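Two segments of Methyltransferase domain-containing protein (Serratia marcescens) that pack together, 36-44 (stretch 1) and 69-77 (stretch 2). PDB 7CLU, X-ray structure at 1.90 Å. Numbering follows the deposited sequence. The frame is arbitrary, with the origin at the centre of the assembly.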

ATOM      1  N   ARG A  36       7.749 -18.719  22.132  1.00 41.94           N
ATOM      2  CA  ARG A  36       6.909 -19.893  21.937  1.00 41.46           C
ATOM      3  C   ARG A  36       5.900 -19.607  20.832  1.00 34.44           C
ATOM      4  O   ARG A  36       5.755 -18.473  20.374  1.00 33.12           O
ATOM      5  CB  ARG A  36       6.188 -20.291  23.236  1.00 44.39           C
ATOM      6  CG  ARG A  36       5.754 -21.776  23.307  1.00 45.76           C
ATOM      7  CD  ARG A  36       5.805 -22.318  24.742  1.00 43.93           C
ATOM      8  NE  ARG A  36       7.160 -22.275  25.296  1.00 44.56           N
ATOM      9  CZ  ARG A  36       8.052 -23.263  25.189  1.00 45.25           C
ATOM     10  NH1 ARG A  36       7.740 -24.383  24.549  1.00 43.50           N
ATOM     11  NH2 ARG A  36       9.266 -23.135  25.721  1.00 41.57           N
ATOM     12  N   ASP A  37       5.254 -20.668  20.360  1.00 35.22           N
ATOM     13  CA  ASP A  37       4.050 -20.561  19.554  1.00 33.78           C
ATOM     14  C   ASP A  37       2.835 -20.341  20.459  1.00 36.53           C
ATOM     15  O   ASP A  37       2.861 -20.669  21.648  1.00 40.88           O
ATOM     16  CB  ASP A  37       3.871 -21.823  18.715  1.00 32.74           C
ATOM     17  CG  ASP A  37       4.974 -22.014  17.713  1.00 33.71           C
ATOM     18  OD1 ASP A  37       5.863 -21.134  17.630  1.00 32.12           O
ATOM     19  OD2 ASP A  37       4.956 -23.052  17.000  1.00 31.73           O
ATOM     20  N   ALA A  38       1.764 -19.779  19.890  1.00 29.26           N
ATOM     21  CA  ALA A  38       0.598 -19.436  20.699  1.00 33.68           C
ATOM     22  C   ALA A  38      -0.636 -19.238  19.829  1.00 29.99           C
ATOM     23  O   ALA A  38      -0.541 -18.828  18.671  1.00 29.62           O
ATOM     24  CB  ALA A  38       0.846 -18.171  21.527  1.00 34.78           C
ATOM     25  N   ASP A  39      -1.803 -19.506  20.415  1.00 31.35           N
ATOM     26  CA  ASP A  39      -3.055 -19.313  19.703  1.00 31.33           C
ATOM     27  C   ASP A  39      -3.507 -17.861  19.812  1.00 28.25           C
ATOM     28  O   ASP A  39      -2.942 -17.059  20.563  1.00 30.35           O
ATOM     29  CB  ASP A  39      -4.136 -20.262  20.222  1.00 31.64           C
ATOM     30  CG  ASP A  39      -4.573 -19.962  21.663  1.00 35.78           C
ATOM     31  OD1 ASP A  39      -4.235 -18.900  22.229  1.00 31.53           O
ATOM     32  OD2 ASP A  39      -5.279 -20.818  22.243  1.00 39.93           O
ATOM     33  N   ALA A  40      -4.559 -17.535  19.063  1.00 29.44           N
ATOM     34  CA  ALA A  40      -4.984 -16.138  18.952  1.00 26.12           C
ATOM     35  C   ALA A  40      -5.383 -15.557  20.303  1.00 29.37           C
ATOM     36  O   ALA A  40      -5.093 -14.389  20.592  1.00 32.89           O
ATOM     37  CB  ALA A  40      -6.134 -16.022  17.959  1.00 27.46           C
ATOM     38  N   ALA A  41      -6.042 -16.349  21.153  1.00 28.67           N
ATOM     39  CA  ALA A  41      -6.574 -15.797  22.396  1.00 30.94           C
ATOM     40  C   ALA A  41      -5.453 -15.378  23.337  1.00 33.26           C
ATOM     41  O   ALA A  41      -5.566 -14.359  24.028  1.00 37.33           O
ATOM     42  CB  ALA A  41      -7.512 -16.804  23.070  1.00 31.89           C
ATOM     43  N   HIS A  42      -4.349 -16.133  23.354  1.00 34.33           N
ATOM     44  CA  HIS A  42      -3.232 -15.821  24.239  1.00 36.37           C
ATOM     45  C   HIS A  42      -2.338 -14.722  23.678  1.00 38.53           C
ATOM     46  O   HIS A  42      -1.784 -13.922  24.447  1.00 34.11           O
ATOM     47  CB  HIS A  42      -2.419 -17.088  24.509  1.00 40.71           C
ATOM     48  CG  HIS A  42      -3.143 -18.084  25.362  1.00 46.31           C
ATOM     49  ND1 HIS A  42      -4.079 -18.959  24.852  1.00 43.44           N
ATOM     50  CD2 HIS A  42      -3.090 -18.320  26.694  1.00 47.59           C
ATOM     51  CE1 HIS A  42      -4.563 -19.702  25.832  1.00 44.23           C
ATOM     52  NE2 HIS A  42      -3.979 -19.334  26.960  1.00 51.79           N
ATOM     53  N   ILE A  43      -2.174 -14.668  22.358  1.00 35.11           N
ATOM     54  CA  ILE A  43      -1.535 -13.497  21.764  1.00 36.51           C
ATOM     55  C   ILE A  43      -2.324 -12.242  22.116  1.00 34.01           C
ATOM     56  O   ILE A  43      -1.751 -11.223  22.520  1.00 38.97           O
ATOM     57  CB  ILE A  43      -1.388 -13.669  20.240  1.00 31.79           C
ATOM     58  CG1 ILE A  43      -0.529 -14.878  19.910  1.00 31.11           C
ATOM     59  CG2 ILE A  43      -0.830 -12.385  19.595  1.00 29.12           C
ATOM     60  CD1 ILE A  43      -0.508 -15.213  18.444  1.00 29.15           C
ATOM     61  N   ALA A  44      -3.652 -12.301  21.991  1.00 34.55           N
ATOM     62  CA  ALA A  44      -4.475 -11.139  22.319  1.00 33.31           C
ATOM     63  C   ALA A  44      -4.369 -10.767  23.794  1.00 40.33           C
ATOM     64  O   ALA A  44      -4.434  -9.582  24.142  1.00 42.62           O
ATOM     65  CB  ALA A  44      -5.930 -11.401  21.943  1.00 34.65           C
ATOM     66  N   GLN A  69       0.853 -21.247  10.981  1.00 25.56           N
ATOM     67  CA  GLN A  69      -0.168 -21.672  11.925  1.00 26.98           C
ATOM     68  C   GLN A  69      -0.333 -23.182  11.824  1.00 25.60           C
ATOM     69  O   GLN A  69      -0.608 -23.710  10.746  1.00 28.97           O
ATOM     70  CB  GLN A  69      -1.492 -20.949  11.665  1.00 24.69           C
ATOM     71  CG  GLN A  69      -2.579 -21.172  12.711  1.00 28.80           C
ATOM     72  CD  GLN A  69      -3.517 -22.315  12.339  1.00 33.23           C
ATOM     73  OE1 GLN A  69      -3.406 -23.434  12.842  1.00 33.99           O
ATOM     74  NE2 GLN A  69      -4.439 -22.028  11.424  1.00 34.50           N
ATOM     75  N   ARG A  70      -0.152 -23.878  12.936  1.00 29.39           N
ATOM     76  CA  ARG A  70      -0.355 -25.322  12.963  1.00 32.39           C
ATOM     77  C   ARG A  70      -1.253 -25.636  14.143  1.00 31.52           C
ATOM     78  O   ARG A  70      -0.940 -25.259  15.277  1.00 29.83           O
ATOM     79  CB  ARG A  70       0.969 -26.099  13.047  1.00 36.26           C
ATOM     80  CG  ARG A  70       1.982 -25.529  14.028  1.00 35.31           C
ATOM     81  CD  ARG A  70       3.082 -26.520  14.433  1.00 37.04           C
ATOM     82  NE  ARG A  70       3.736 -26.020  15.641  1.00 42.15           N
ATOM     83  CZ  ARG A  70       3.589 -26.545  16.856  1.00 42.39           C
ATOM     84  NH1 ARG A  70       2.840 -27.623  17.034  1.00 34.24           N
ATOM     85  NH2 ARG A  70       4.208 -25.994  17.898  1.00 43.39           N
ATOM     86  N   ASP A  71      -2.385 -26.288  13.863  1.00 32.93           N
ATOM     87  CA  ASP A  71      -3.321 -26.729  14.900  1.00 35.61           C
ATOM     88  C   ASP A  71      -3.736 -25.572  15.801  1.00 31.95           C
ATOM     89  O   ASP A  71      -3.859 -25.723  17.014  1.00 36.67           O
ATOM     90  CB  ASP A  71      -2.737 -27.874  15.747  1.00 36.22           C
ATOM     91  CG  ASP A  71      -2.001 -28.906  14.921  1.00 35.52           C
ATOM     92  OD1 ASP A  71      -2.548 -29.369  13.893  1.00 28.48           O
ATOM     93  OD2 ASP A  71      -0.856 -29.254  15.298  1.00 39.65           O
ATOM     94  N   GLY A  72      -3.941 -24.396  15.208  1.00 32.92           N
ATOM     95  CA  GLY A  72      -4.398 -23.247  15.961  1.00 30.53           C
ATOM     96  C   GLY A  72      -3.310 -22.406  16.605  1.00 28.68           C
ATOM     97  O   GLY A  72      -3.608 -21.300  17.070  1.00 31.63           O
ATOM     98  N   LEU A  73      -2.067 -22.878  16.631  1.00 30.00           N
ATOM     99  CA  LEU A  73      -0.956 -22.136  17.219  1.00 31.12           C
ATOM    100  C   LEU A  73      -0.233 -21.346  16.141  1.00 27.75           C
ATOM    101  O   LEU A  73       0.134 -21.903  15.102  1.00 30.35           O
ATOM    102  CB  LEU A  73       0.038 -23.080  17.892  1.00 29.75           C
ATOM    103  CG  LEU A  73      -0.421 -23.930  19.065  1.00 28.92           C
ATOM    104  CD1 LEU A  73       0.554 -25.099  19.278  1.00 29.07           C
ATOM    105  CD2 LEU A  73      -0.518 -23.075  20.304  1.00 36.60           C
ATOM    106  N   TYR A  74      -0.017 -20.060  16.395  1.00 25.68           N
ATOM    107  CA  TYR A  74       0.731 -19.224  15.472  1.00 27.26           C
ATOM    108  C   TYR A  74       2.216 -19.352  15.769  1.00 25.57           C
ATOM    109  O   TYR A  74       2.626 -19.454  16.928  1.00 27.67           O
ATOM    110  CB  TYR A  74       0.271 -17.759  15.564  1.00 24.75           C
ATOM    111  CG  TYR A  74      -1.110 -17.610  14.974  1.00 24.21           C
ATOM    112  CD1 TYR A  74      -1.275 -17.382  13.612  1.00 23.04           C
ATOM    113  CD2 TYR A  74      -2.246 -17.769  15.757  1.00 26.01           C
ATOM    114  CE1 TYR A  74      -2.530 -17.300  13.052  1.00 22.55           C
ATOM    115  CE2 TYR A  74      -3.515 -17.671  15.204  1.00 25.93           C
ATOM    116  CZ  TYR A  74      -3.640 -17.446  13.845  1.00 20.31           C
ATOM    117  OH  TYR A  74      -4.882 -17.342  13.272  1.00 27.44           O
ATOM    118  N   HIS A  75       3.015 -19.372  14.709  1.00 24.91           N
ATOM    119  CA  HIS A  75       4.449 -19.566  14.817  1.00 29.82           C
ATOM    120  C   HIS A  75       5.173 -18.506  13.997  1.00 28.48           C
ATOM    121  O   HIS A  75       4.857 -18.300  12.820  1.00 24.98           O
ATOM    122  CB  HIS A  75       4.843 -20.980  14.354  1.00 27.36           C
ATOM    123  CG  HIS A  75       6.307 -21.144  14.115  1.00 27.53           C
ATOM    124  ND1 HIS A  75       7.221 -21.224  15.144  1.00 26.93           N
ATOM    125  CD2 HIS A  75       7.017 -21.242  12.966  1.00 26.84           C
ATOM    126  CE1 HIS A  75       8.436 -21.343  14.639  1.00 29.80           C
ATOM    127  NE2 HIS A  75       8.340 -21.371  13.321  1.00 30.23           N
ATOM    128  N   LEU A  76       6.145 -17.848  14.619  1.00 26.28           N
ATOM    129  CA  LEU A  76       7.009 -16.913  13.899  1.00 30.12           C
ATOM    130  C   LEU A  76       8.090 -17.660  13.125  1.00 29.37           C
ATOM    131  O   LEU A  76       8.938 -18.318  13.740  1.00 31.34           O
ATOM    132  CB  LEU A  76       7.647 -15.933  14.869  1.00 28.89           C
ATOM    133  CG  LEU A  76       8.602 -14.927  14.239  1.00 30.74           C
ATOM    134  CD1 LEU A  76       7.842 -14.007  13.271  1.00 29.93           C
ATOM    135  CD2 LEU A  76       9.295 -14.100  15.323  1.00 37.96           C
ATOM    136  N   PRO A  77       8.108 -17.588  11.796  1.00 26.70           N
ATOM    137  CA  PRO A  77       9.151 -18.284  11.032  1.00 29.13           C
ATOM    138  C   PRO A  77      10.539 -17.753  11.367  1.00 32.10           C
ATOM    139  O   PRO A  77      10.732 -16.553  11.581  1.00 27.97           O
ATOM    140  CB  PRO A  77       8.776 -17.993   9.572  1.00 27.45           C
ATOM    141  CG  PRO A  77       7.282 -17.751   9.620  1.00 27.49           C
ATOM    142  CD  PRO A  77       7.057 -17.031  10.925  1.00 29.40           C
TER
HETATM  143  O   HOH W   1       6.802 -18.534  17.316  1.00 31.06           O
HETATM  144  O   HOH W   2      -5.760 -19.516  17.303  1.00 28.93           O

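Stretch 1 runs as an extended segment from R36 to D39 and then turns into a helix at A40; stretch 2 is a β-hairpin whose strands, 69-70 and 73-75, are joined by a type I' turn from R70 to L73. Within the hairpin, R70 N donates to L73 O (2.9 Å) and L73 N to R70 O (3.0 Å). The extended segment lies antiparallel to strand 73-75 and meets it in a single β bridge, A38 with Y74. Both backbone bonds of this pair form: Y74 N donates to A38 O at 2.6 Å, a short bond, and A38 N to Y74 O at 3.1 Å. Y74 O also receives a CA-H...O contact from D37 CA (3.2 Å). Two residues on in stretch 1 and two back in stretch 2, D39 CA makes a similar contact with G72 O (3.3 Å). Here the chain enters the helix, and water 2 spans the gap, accepting from A40 N (2.9 Å) and donating to G72 O (2.8 Å). G72 has phi/psi of 87/-11°, where a CB would be jammed against the carbonyl oxygen of D71; the backbone alone therefore calls for glycine.

Among the side chains, the CA-to-CB bond of D37 points toward stretch 2, and its carboxylate is the polar centre of the contact. D37 OD1 accepts from H75 ND1 at 2.8 Å, with the oxygen at the edge of the H75 ring, near its plane, which places the proton on ND1. D37 OD2 forms a salt bridge with R70 NH2 (3.2 Å), supplemented by a weak bond from R70 NE to D37 OD2 (3.5 Å). The CA-to-CB bond of R70 points sideways, yet its long side chain brings the guanidinium to the carboxylate from the neighbouring strand of the hairpin, so one aspartate engages both strands. Water 1 lies 2.8 Å from D37 OD1 and accepts from L76 N (2.9 Å), extending the link beyond H75.

D39 directs the end of its side chain away from stretch 2 and caps the helix instead. D39 OD1 accepts from H42 N (3.0 Å) and from H42 ND1 (2.6 Å), so backbone and side chain of one residue converge on one oxygen. Apolar packing centres on buried Y74. Its ring presents an edge to A38 O and A40 N, and Y74 CE2 lies 4.1 Å from A40 CB; one helical turn from D39, I43 CD1 reaches Y74 CB at 3.9 Å. L73 adds an apolar neighbour, L73 CD2 lying 3.8 Å from D39 N and L73 CB 4.1 Å from D37 CB. In total 400 Å² is buried, summed over both stretches.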